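Local coordinates for protein tyrosine aminotransferase (Leishmania infantum, PDB 4IX8) that probably transfers the amino group of L-tyrosine to 2-oxoglutarate, using pyridoxal 5'-phosphate as its cofactor, at residues V353-I364 with L428-C439; K388-K396 with P407-L417. All coordinates share one frame; numbering follows the deposited sequence.

Overall arrangement
Contact 1 (353-364 with 428-439) and contact 2 (388-396 with 407-417) are both largely buried, their centres about 17 Å apart. They meet where helix 425-442 packs on helix 390-401, the rings edge-to-face with Phe-438 CE2 3.7 Å from Phe-393 CZ. One five-stranded sheet joins them through residues 364 and 416-417, and strand 416-420 leads on to helix 425-442. In contact 1, the larger (742 against 454 Å² buried), the end of helix 337-355 and the turn after it pack on helix 425-442, mainly through aliphatic side chains, with a charged pair at the more accessible margin. Contact 2 instead has a buried carboxylate accepting from one backbone N-H, flanked by proline, methionine and aromatic packing.

Contact 1: residues V353-I364 with L428-C439; sequences VYARLLEHDIGI and LNEAVDRIIEFC
Val-353 and Asn-429 approach to 6.1 Å between CA atoms, Ile-362 and Cys-439 to 5.7 Å, and the pairs between them advance in the same chain direction on both segments. Arg-356 carries the polar contact. Its chain bends at chi3 (29°), and Arg-356 NH2 donates to Asp-433 OD1 at 2.6 Å in a salt bridge (N-H...O 154°), the oxygen tilted 15° from the guanidinium plane. NH1 makes a weak, bent bond to Asn-429 OD1, and Val-432 CG1 lies 3.6 Å above the guanidinium plane, offset toward its rim. The salt bridge, with the weaker Asn-429 bond and the methyl over one face, probably limits the group's rotation. Leu-357 CD2 touches Val-432 CG1, Ile-436 CG1 and, closest at 3.8 Å, Ile-435 CG2. Farther along, Ile-436 CG2 stands 4.0 Å from the centroid of the His-360 ring, almost on its normal, a CH-pi contact. Ile-362 CB closes on Cys-439 CB at 3.5 Å. Tyr-354 bonds through OH to Thr-420 O while Leu-428 CD2 packs obliquely against its ring. Such packing beside a mixed sheet (Tyr-354 on Val-375, Ile-364 on Leu-377) is consistent with the small, C-terminal domain of this aminotransferase family.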
loop_
_atom_site.group_PDB
_atom_site.type_symbol
_atom_site.label_atom_id
_atom_site.label_comp_id
_atom_site.label_asym_id
_atom_site.label_seq_id
_atom_site.Cartn_x
_atom_site.Cartn_y
_atom_site.Cartn_z
ATOM N N VAL A 353 33.197 -5.012 -11.753
ATOM C CA VAL A 353 33.963 -4.476 -10.621
ATOM C C VAL A 353 33.985 -5.477 -9.444
ATOM O O VAL A 353 35.033 -5.639 -8.807
ATOM C CB VAL A 353 33.402 -3.111 -10.151
ATOM C CG1 VAL A 353 34.160 -2.581 -8.937
ATOM C CG2 VAL A 353 33.460 -2.094 -11.308
ATOM N N TYR A 354 32.885 -6.183 -9.183
ATOM C CA TYR A 354 32.892 -7.151 -8.076
ATOM C C TYR A 354 33.781 -8.352 -8.403
ATOM O O TYR A 354 34.385 -8.954 -7.511
ATOM C CB TYR A 354 31.484 -7.614 -7.751
ATOM C CG TYR A 354 30.734 -6.565 -6.936
ATOM C CD1 TYR A 354 31.113 -6.255 -5.639
ATOM C CD2 TYR A 354 29.687 -5.845 -7.501
ATOM C CE1 TYR A 354 30.428 -5.273 -4.907
ATOM C CE2 TYR A 354 29.005 -4.858 -6.783
ATOM C CZ TYR A 354 29.384 -4.573 -5.496
ATOM O OH TYR A 354 28.690 -3.612 -4.788
ATOM N N ALA A 355 33.891 -8.645 -9.694
ATOM C CA ALA A 355 34.687 -9.770 -10.153
ATOM C C ALA A 355 36.119 -9.569 -9.695
ATOM O O ALA A 355 36.813 -10.539 -9.429
ATOM C CB ALA A 355 34.616 -9.908 -11.673
ATOM N N ARG A 356 36.538 -8.320 -9.537
ATOM C CA ARG A 356 37.902 -8.046 -9.100
ATOM C C ARG A 356 38.189 -8.671 -7.744
ATOM O O ARG A 356 39.331 -9.019 -7.473
ATOM C CB ARG A 356 38.192 -6.537 -9.027
ATOM C CG ARG A 356 38.282 -5.813 -10.381
ATOM C CD ARG A 356 38.671 -4.280 -10.209
ATOM N NE ARG A 356 39.484 -4.107 -8.999
ATOM C CZ ARG A 356 39.301 -3.173 -8.077
ATOM N NH1 ARG A 356 38.387 -2.232 -8.230
ATOM N NH2 ARG A 356 40.068 -3.167 -7.002
ATOM N N LEU A 357 37.163 -8.865 -6.925
ATOM C CA LEU A 357 37.338 -9.499 -5.614
ATOM C C LEU A 357 37.873 -10.937 -5.713
ATOM O O LEU A 357 38.530 -11.418 -4.788
ATOM C CB LEU A 357 36.016 -9.531 -4.841
ATOM C CG LEU A 357 35.514 -8.187 -4.292
ATOM C CD1 LEU A 357 34.116 -8.326 -3.847
ATOM C CD2 LEU A 357 36.392 -7.660 -3.137
ATOM N N LEU A 358 37.629 -11.593 -6.847
ATOM C CA LEU A 358 38.054 -12.976 -7.056
ATOM C C LEU A 358 39.540 -13.086 -7.441
ATOM O O LEU A 358 40.123 -14.171 -7.364
ATOM C CB LEU A 358 37.204 -13.605 -8.152
ATOM C CG LEU A 358 35.701 -13.618 -7.878
ATOM C CD1 LEU A 358 34.923 -14.128 -9.081
ATOM C CD2 LEU A 358 35.381 -14.468 -6.661
ATOM N N GLU A 359 40.159 -11.970 -7.835
ATOM C CA GLU A 359 41.550 -12.008 -8.254
ATOM C C GLU A 359 42.509 -12.069 -7.059
ATOM O O GLU A 359 43.666 -12.385 -7.234
ATOM C CB GLU A 359 41.880 -10.797 -9.137
ATOM C CG GLU A 359 41.074 -10.750 -10.425
ATOM C CD GLU A 359 41.210 -9.426 -11.186
ATOM O OE1 GLU A 359 42.061 -8.580 -10.845
ATOM O OE2 GLU A 359 40.436 -9.224 -12.139
ATOM N N HIS A 360 42.020 -11.772 -5.859
ATOM C CA HIS A 360 42.832 -11.821 -4.636
ATOM C C HIS A 360 42.398 -13.002 -3.779
ATOM O O HIS A 360 41.219 -13.378 -3.778
ATOM C CB HIS A 360 42.673 -10.545 -3.809
ATOM C CG HIS A 360 43.140 -9.302 -4.495
ATOM N ND1 HIS A 360 42.338 -8.573 -5.357
ATOM C CD2 HIS A 360 44.313 -8.633 -4.420
ATOM C CE1 HIS A 360 43.014 -7.530 -5.802
ATOM N NE2 HIS A 360 44.212 -7.543 -5.246
ATOM N N ASP A 361 43.324 -13.546 -3.005
ATOM C CA ASP A 361 43.005 -14.694 -2.173
ATOM C C ASP A 361 42.482 -14.246 -0.805
ATOM O O ASP A 361 43.175 -14.369 0.201
ATOM C CB ASP A 361 44.250 -15.572 -2.046
ATOM C CG ASP A 361 43.980 -16.860 -1.328
ATOM O OD1 ASP A 361 42.964 -17.509 -1.611
ATOM O OD2 ASP A 361 44.800 -17.237 -0.475
ATOM N N ILE A 362 41.258 -13.728 -0.776
ATOM C CA ILE A 362 40.744 -13.036 0.412
ATOM C C ILE A 362 39.486 -13.669 0.979
ATOM O O ILE A 362 38.861 -13.107 1.884
ATOM C CB ILE A 362 40.445 -11.546 0.109
ATOM C CG1 ILE A 362 39.724 -11.424 -1.220
ATOM C CG2 ILE A 362 41.743 -10.740 0.046
ATOM C CD1 ILE A 362 38.998 -10.130 -1.428
ATOM N N GLY A 363 39.092 -14.821 0.440
ATOM C CA GLY A 363 38.046 -15.624 1.052
ATOM C C GLY A 363 36.644 -15.267 0.608
ATOM O O GLY A 363 35.668 -15.599 1.297
ATOM N N ILE A 364 36.551 -14.605 -0.547
ATOM C CA ILE A 364 35.279 -14.203 -1.156
ATOM C C ILE A 364 35.069 -14.932 -2.479
ATOM O O ILE A 364 35.879 -14.827 -3.390
ATOM C CB ILE A 364 35.205 -12.680 -1.390
ATOM C CG1 ILE A 364 35.086 -11.971 -0.052
ATOM C CG2 ILE A 364 33.980 -12.294 -2.253
ATOM C CD1 ILE A 364 35.287 -10.506 -0.125
ATOM N N LEU A 428 31.736 1.770 -6.774
ATOM C CA LEU A 428 32.005 0.350 -6.568
ATOM C C LEU A 428 33.510 0.100 -6.482
ATOM O O LEU A 428 33.978 -0.538 -5.546
ATOM C CB LEU A 428 31.384 -0.466 -7.692
ATOM C CG LEU A 428 29.882 -0.273 -7.820
ATOM C CD1 LEU A 428 29.334 -1.213 -8.880
ATOM C CD2 LEU A 428 29.133 -0.501 -6.477
ATOM N N ASN A 429 34.255 0.625 -7.452
ATOM C CA ASN A 429 35.711 0.450 -7.497
ATOM C C ASN A 429 36.394 0.892 -6.217
ATOM O O ASN A 429 37.246 0.186 -5.691
ATOM C CB ASN A 429 36.303 1.202 -8.691
ATOM C CG ASN A 429 36.456 0.308 -9.908
ATOM O OD1 ASN A 429 36.941 -0.811 -9.796
ATOM N ND2 ASN A 429 36.026 0.787 -11.069
ATOM N N GLU A 430 36.009 2.050 -5.710
ATOM C CA GLU A 430 36.552 2.520 -4.454
ATOM C C GLU A 430 36.166 1.600 -3.295
ATOM O O GLU A 430 36.975 1.328 -2.417
ATOM C CB GLU A 430 36.058 3.929 -4.156
ATOM C CG GLU A 430 36.769 4.568 -2.974
ATOM C CD GLU A 430 36.371 6.024 -2.747
ATOM O OE1 GLU A 430 35.517 6.559 -3.497
ATOM O OE2 GLU A 430 36.965 6.655 -1.847
ATOM N N ALA A 431 34.955 1.068 -3.320
ATOM C CA ALA A 431 34.471 0.290 -2.188
ATOM C C ALA A 431 35.131 -1.099 -2.175
ATOM O O ALA A 431 35.466 -1.643 -1.116
ATOM C CB ALA A 431 32.972 0.170 -2.236
ATOM N N VAL A 432 35.288 -1.673 -3.361
ATOM C CA VAL A 432 35.984 -2.945 -3.524
ATOM C C VAL A 432 37.425 -2.862 -3.050
ATOM O O VAL A 432 37.936 -3.833 -2.488
ATOM C CB VAL A 432 35.936 -3.411 -4.989
ATOM C CG1 VAL A 432 36.973 -4.491 -5.272
ATOM C CG2 VAL A 432 34.527 -3.907 -5.326
ATOM N N ASP A 433 38.093 -1.729 -3.298
ATOM C CA ASP A 433 39.474 -1.568 -2.833
ATOM C C ASP A 433 39.506 -1.681 -1.310
ATOM O O ASP A 433 40.373 -2.348 -0.752
ATOM C CB ASP A 433 40.086 -0.205 -3.255
ATOM C CG ASP A 433 40.318 -0.075 -4.767
ATOM O OD1 ASP A 433 40.378 -1.103 -5.454
ATOM O OD2 ASP A 433 40.442 1.064 -5.278
ATOM N N ARG A 434 38.541 -1.053 -0.635
ATOM C CA ARG A 434 38.527 -1.052 0.828
ATOM C C ARG A 434 38.206 -2.423 1.403
ATOM O O ARG A 434 38.697 -2.799 2.474
ATOM C CB ARG A 434 37.522 -0.036 1.343
ATOM C CG ARG A 434 37.890 1.410 1.009
ATOM C CD ARG A 434 36.954 2.333 1.781
ATOM N NE ARG A 434 36.804 3.652 1.182
ATOM C CZ ARG A 434 35.911 4.556 1.580
ATOM N NH1 ARG A 434 35.081 4.279 2.580
ATOM N NH2 ARG A 434 35.855 5.740 0.974
ATOM N N ILE A 435 37.438 -3.186 0.637
ATOM C CA ILE A 435 37.061 -4.518 1.021
ATOM C C ILE A 435 38.274 -5.437 0.909
ATOM O O ILE A 435 38.528 -6.261 1.790
ATOM C CB ILE A 435 35.943 -5.011 0.143
ATOM C CG1 ILE A 435 34.675 -4.233 0.489
ATOM C CG2 ILE A 435 35.674 -6.499 0.388
ATOM C CD1 ILE A 435 33.610 -4.317 -0.520
ATOM N N ILE A 436 39.037 -5.275 -0.164
ATOM C CA ILE A 436 40.260 -6.030 -0.337
ATOM C C ILE A 436 41.233 -5.745 0.781
ATOM O O ILE A 436 41.749 -6.642 1.426
ATOM C CB ILE A 436 40.893 -5.688 -1.667
ATOM C CG1 ILE A 436 40.008 -6.245 -2.783
ATOM C CG2 ILE A 436 42.327 -6.225 -1.762
ATOM C CD1 ILE A 436 40.406 -5.754 -4.146
ATOM N N GLU A 437 41.499 -4.475 0.993
ATOM C CA GLU A 437 42.367 -4.063 2.071
ATOM C C GLU A 437 41.835 -4.604 3.391
ATOM O O GLU A 437 42.587 -5.064 4.234
ATOM C CB GLU A 437 42.459 -2.549 2.076
ATOM C CG GLU A 437 43.133 -1.938 3.257
ATOM C CD GLU A 437 42.784 -0.479 3.327
ATOM O OE1 GLU A 437 42.993 0.200 2.296
ATOM O OE2 GLU A 437 42.248 -0.033 4.371
ATOM N N PHE A 438 40.525 -4.573 3.556
ATOM C CA PHE A 438 39.920 -4.992 4.808
ATOM C C PHE A 438 40.137 -6.486 5.068
ATOM O O PHE A 438 40.455 -6.908 6.185
ATOM C CB PHE A 438 38.438 -4.678 4.777
ATOM C CG PHE A 438 37.667 -5.285 5.899
ATOM C CD1 PHE A 438 37.649 -4.690 7.135
ATOM C CD2 PHE A 438 36.955 -6.424 5.712
ATOM C CE1 PHE A 438 36.938 -5.226 8.161
ATOM C CE2 PHE A 438 36.234 -6.965 6.745
ATOM C CZ PHE A 438 36.238 -6.363 7.971
ATOM N N CYS A 439 39.985 -7.283 4.021
ATOM C CA CYS A 439 40.159 -8.718 4.146
ATOM C C CYS A 439 41.609 -9.094 4.508
ATOM O O CYS A 439 41.835 -9.900 5.417
ATOM C CB CYS A 439 39.743 -9.402 2.848
ATOM S SG CYS A 439 37.997 -9.496 2.643
#

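Contact 2: residues K388-K396 with P407-L417; sequences KSDMEFYEK and PGEIFGMSGFL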
loop_
_atom_site.group_PDB
_atom_site.type_symbol
_atom_site.label_atom_id
_atom_site.label_comp_id
_atom_site.label_asym_id
_atom_site.label_seq_id
_atom_site.Cartn_x
_atom_site.Cartn_y
_atom_site.Cartn_z
ATOM N N LYS A 388 33.602 -14.136 12.918
ATOM C CA LYS A 388 32.860 -15.383 13.124
ATOM C C LYS A 388 31.685 -15.515 12.172
ATOM O O LYS A 388 31.363 -16.620 11.756
ATOM C CB LYS A 388 32.355 -15.490 14.570
ATOM N N SER A 389 31.051 -14.398 11.824
ATOM C CA SER A 389 29.811 -14.437 11.055
ATOM C C SER A 389 29.718 -13.376 9.973
ATOM O O SER A 389 30.392 -12.353 10.031
ATOM C CB SER A 389 28.610 -14.262 11.990
ATOM O OG SER A 389 28.740 -13.035 12.684
ATOM N N ASP A 390 28.818 -13.611 9.021
ATOM C CA ASP A 390 28.507 -12.618 8.020
ATOM C C ASP A 390 28.113 -11.295 8.695
ATOM O O ASP A 390 28.427 -10.205 8.195
ATOM C CB ASP A 390 27.408 -13.119 7.078
ATOM C CG ASP A 390 26.114 -13.409 7.782
ATOM O OD1 ASP A 390 26.128 -14.003 8.881
ATOM O OD2 ASP A 390 25.065 -13.034 7.221
ATOM N N MET A 391 27.468 -11.389 9.853
ATOM C CA MET A 391 27.059 -10.188 10.574
ATOM C C MET A 391 28.278 -9.453 11.099
ATOM O O MET A 391 28.377 -8.229 10.981
ATOM C CB MET A 391 26.122 -10.551 11.741
ATOM C CG MET A 391 25.631 -9.354 12.550
ATOM S SD MET A 391 24.494 -8.262 11.645
ATOM C CE MET A 391 23.164 -9.383 11.265
ATOM N N GLU A 392 29.222 -10.209 11.646
ATOM C CA GLU A 392 30.390 -9.611 12.263
ATOM C C GLU A 392 31.250 -8.965 11.180
ATOM O O GLU A 392 31.929 -7.946 11.403
ATOM C CB GLU A 392 31.189 -10.649 13.059
ATOM C CG GLU A 392 32.283 -10.004 13.938
ATOM C CD GLU A 392 32.993 -10.975 14.882
ATOM O OE1 GLU A 392 32.814 -12.211 14.734
ATOM O OE2 GLU A 392 33.734 -10.483 15.773
ATOM N N PHE A 393 31.242 -9.584 10.008
ATOM C CA PHE A 393 31.944 -9.034 8.855
ATOM C C PHE A 393 31.345 -7.686 8.431
ATOM O O PHE A 393 32.078 -6.740 8.101
ATOM C CB PHE A 393 31.860 -10.019 7.700
ATOM C CG PHE A 393 32.753 -9.694 6.557
ATOM C CD1 PHE A 393 32.464 -8.630 5.712
ATOM C CD2 PHE A 393 33.861 -10.466 6.307
ATOM C CE1 PHE A 393 33.289 -8.335 4.652
ATOM C CE2 PHE A 393 34.695 -10.184 5.259
ATOM C CZ PHE A 393 34.413 -9.122 4.422
ATOM N N TYR A 394 30.016 -7.623 8.470
ATOM C CA TYR A 394 29.255 -6.442 8.074
ATOM C C TYR A 394 29.589 -5.293 9.030
ATOM O O TYR A 394 29.897 -4.177 8.583
ATOM C CB TYR A 394 27.723 -6.766 8.035
ATOM C CG TYR A 394 26.826 -5.591 8.414
ATOM C CD1 TYR A 394 26.480 -4.617 7.485
ATOM C CD2 TYR A 394 26.312 -5.468 9.706
ATOM C CE1 TYR A 394 25.684 -3.527 7.849
ATOM C CE2 TYR A 394 25.506 -4.384 10.074
ATOM C CZ TYR A 394 25.194 -3.424 9.142
ATOM O OH TYR A 394 24.415 -2.344 9.498
ATOM N N GLU A 395 29.616 -5.602 10.329
ATOM C CA GLU A 395 29.832 -4.597 11.369
ATOM C C GLU A 395 31.209 -4.028 11.289
ATOM O O GLU A 395 31.371 -2.810 11.260
ATOM C CB GLU A 395 29.618 -5.194 12.764
ATOM C CG GLU A 395 28.145 -5.275 13.189
ATOM C CD GLU A 395 27.879 -6.302 14.277
ATOM O OE1 GLU A 395 28.769 -7.113 14.575
ATOM O OE2 GLU A 395 26.762 -6.312 14.826
ATOM N N LYS A 396 32.192 -4.915 11.188
ATOM C CA LYS A 396 33.585 -4.504 11.227
ATOM C C LYS A 396 33.981 -3.761 9.954
ATOM O O LYS A 396 34.750 -2.798 10.000
ATOM C CB LYS A 396 34.490 -5.722 11.415
ATOM C CG LYS A 396 34.213 -6.545 12.661
ATOM C CD LYS A 396 35.175 -6.187 13.783
ATOM C CE LYS A 396 35.149 -7.215 14.904
ATOM N NZ LYS A 396 36.207 -8.259 14.701
ATOM N N PRO A 407 24.292 -8.253 5.600
ATOM C CA PRO A 407 24.574 -9.652 5.900
ATOM C C PRO A 407 23.469 -10.538 5.368
ATOM O O PRO A 407 22.311 -10.102 5.424
ATOM C CB PRO A 407 24.602 -9.680 7.425
ATOM C CG PRO A 407 23.693 -8.551 7.835
ATOM C CD PRO A 407 23.883 -7.498 6.800
ATOM N N GLY A 408 23.804 -11.731 4.872
ATOM C CA GLY A 408 22.825 -12.627 4.261
ATOM C C GLY A 408 21.802 -13.210 5.198
ATOM O O GLY A 408 20.764 -13.727 4.760
ATOM N N GLU A 409 22.116 -13.148 6.487
ATOM C CA GLU A 409 21.173 -13.459 7.568
ATOM C C GLU A 409 19.815 -12.792 7.316
ATOM O O GLU A 409 18.776 -13.415 7.380
ATOM C CB GLU A 409 21.754 -12.965 8.887
ATOM C CG GLU A 409 21.397 -13.754 10.102
ATOM C CD GLU A 409 21.964 -13.122 11.373
ATOM O OE1 GLU A 409 21.138 -12.573 12.148
ATOM O OE2 GLU A 409 23.212 -13.134 11.580
ATOM N N ILE A 410 19.852 -11.509 6.989
ATOM C CA ILE A 410 18.666 -10.714 6.694
ATOM C C ILE A 410 17.750 -11.374 5.671
ATOM O O ILE A 410 16.548 -11.132 5.673
ATOM C CB ILE A 410 19.104 -9.303 6.162
ATOM C CG1 ILE A 410 19.828 -8.546 7.259
ATOM C CG2 ILE A 410 17.957 -8.464 5.698
ATOM C CD1 ILE A 410 19.045 -8.398 8.551
ATOM N N PHE A 411 18.340 -12.142 4.759
ATOM C CA PHE A 411 17.624 -12.727 3.653
ATOM C C PHE A 411 17.390 -14.209 3.856
ATOM O O PHE A 411 16.938 -14.876 2.934
ATOM C CB PHE A 411 18.391 -12.512 2.343
ATOM C CG PHE A 411 18.632 -11.064 1.991
ATOM C CD1 PHE A 411 19.776 -10.396 2.436
ATOM C CD2 PHE A 411 17.710 -10.363 1.205
ATOM C CE1 PHE A 411 20.018 -9.075 2.100
ATOM C CE2 PHE A 411 17.926 -9.033 0.873
ATOM C CZ PHE A 411 19.085 -8.377 1.325
ATOM N N GLY A 412 17.767 -14.742 5.021
ATOM C CA GLY A 412 17.565 -16.155 5.322
ATOM C C GLY A 412 18.743 -17.088 5.065
ATOM O O GLY A 412 18.590 -18.318 5.159
ATOM N N MET A 413 19.933 -16.545 4.789
ATOM C CA MET A 413 21.096 -17.420 4.599
ATOM C C MET A 413 22.384 -16.744 5.039
ATOM O O MET A 413 22.901 -15.860 4.367
ATOM C CB MET A 413 21.227 -17.882 3.153
ATOM C CG MET A 413 22.308 -18.906 3.017
ATOM S SD MET A 413 22.371 -19.753 1.421
ATOM C CE MET A 413 20.962 -20.846 1.512
ATOM N N SER A 414 22.844 -17.165 6.212
ATOM C CA SER A 414 24.067 -16.743 6.827
ATOM C C SER A 414 25.246 -17.157 5.993
ATOM O O SER A 414 25.160 -18.107 5.227
ATOM C CB SER A 414 24.207 -17.342 8.246
ATOM O OG SER A 414 23.518 -16.499 9.174
ATOM N N GLY A 415 26.347 -16.424 6.160
ATOM C CA GLY A 415 27.597 -16.759 5.522
ATOM C C GLY A 415 27.804 -15.999 4.221
ATOM O O GLY A 415 28.809 -16.234 3.514
ATOM N N PHE A 416 26.923 -15.032 3.949
ATOM C CA PHE A 416 27.004 -14.256 2.715
ATOM C C PHE A 416 26.850 -12.787 2.937
ATOM O O PHE A 416 26.495 -12.349 4.035
ATOM C CB PHE A 416 25.929 -14.686 1.731
ATOM C CG PHE A 416 26.060 -16.114 1.269
ATOM C CD1 PHE A 416 25.634 -17.156 2.068
ATOM C CD2 PHE A 416 26.630 -16.409 0.041
ATOM C CE1 PHE A 416 25.781 -18.476 1.667
ATOM C CE2 PHE A 416 26.747 -17.721 -0.384
ATOM C CZ PHE A 416 26.314 -18.757 0.447
ATOM N N LEU A 417 27.059 -12.035 1.857
ATOM C CA LEU A 417 26.846 -10.596 1.860
ATOM C C LEU A 417 26.159 -10.164 0.577
ATOM O O LEU A 417 26.560 -10.587 -0.513
ATOM C CB LEU A 417 28.162 -9.850 1.980
ATOM C CG LEU A 417 29.016 -10.139 3.207
ATOM C CD1 LEU A 417 30.358 -9.524 2.971
ATOM C CD2 LEU A 417 28.364 -9.556 4.453
#
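Asp-390, in the first turn of helix 390-401, reaches across to segment 407-417, and each of its side-chain atoms finds a neighbour there. Asp-390 CB lies 3.3 Å from Phe-416 O. Next, Asp-390 CG is 3.4 Å from Gly-415 N. With CG lodged between the backbone N and the carbonyl carbon (chi1 61°), the carboxylate is directed into the bend between Pro-407 and Gly-415. Asp-390 OD1 comes 3.6 Å from Ser-414 OG. Asp-390 OD2 accepts from Glu-409 N at 3.0 Å, a fairly straight bond (160°) that arrives nearly along the C-O axis; Gly-408 N, also close by, donates to Phe-416 O. The carboxylate is thereby set at the amino end of the 3-10 segment 408-411.

Apolar contacts flank this bond. Met-391 folds back at chi2 and chi3, which brings Met-391 CE to 3.6 Å from Pro-407 CG and also beside the carboxylate of Glu-409. The same proline presents CD over one face of the Tyr-394 ring, 4.2 Å from its centroid and 24° off the normal, a CH-pi contact displaced toward the rim. Leu-417 CD1 approaches the Phe-393 ring obliquely, 3.6 Å from Phe-393 CD1. Phe-393 continues the packing to Leu-379 of the sheet. On the helix's own side, Ser-389 is the N-cap, its OG accepting from Glu-392 N.

Chemically, the contact ties the start of one helix to the turn between strands 403-407 and 416-420. Asp-390 OD1 and Glu-409 OE2 are 4.1 Å apart, and this proximity of like charges could raise the proton affinity of either carboxylate. The N-H of Glu-409, at the start of the 3-10 segment, would probably work the other way, stabilising the negative charge on Asp-390.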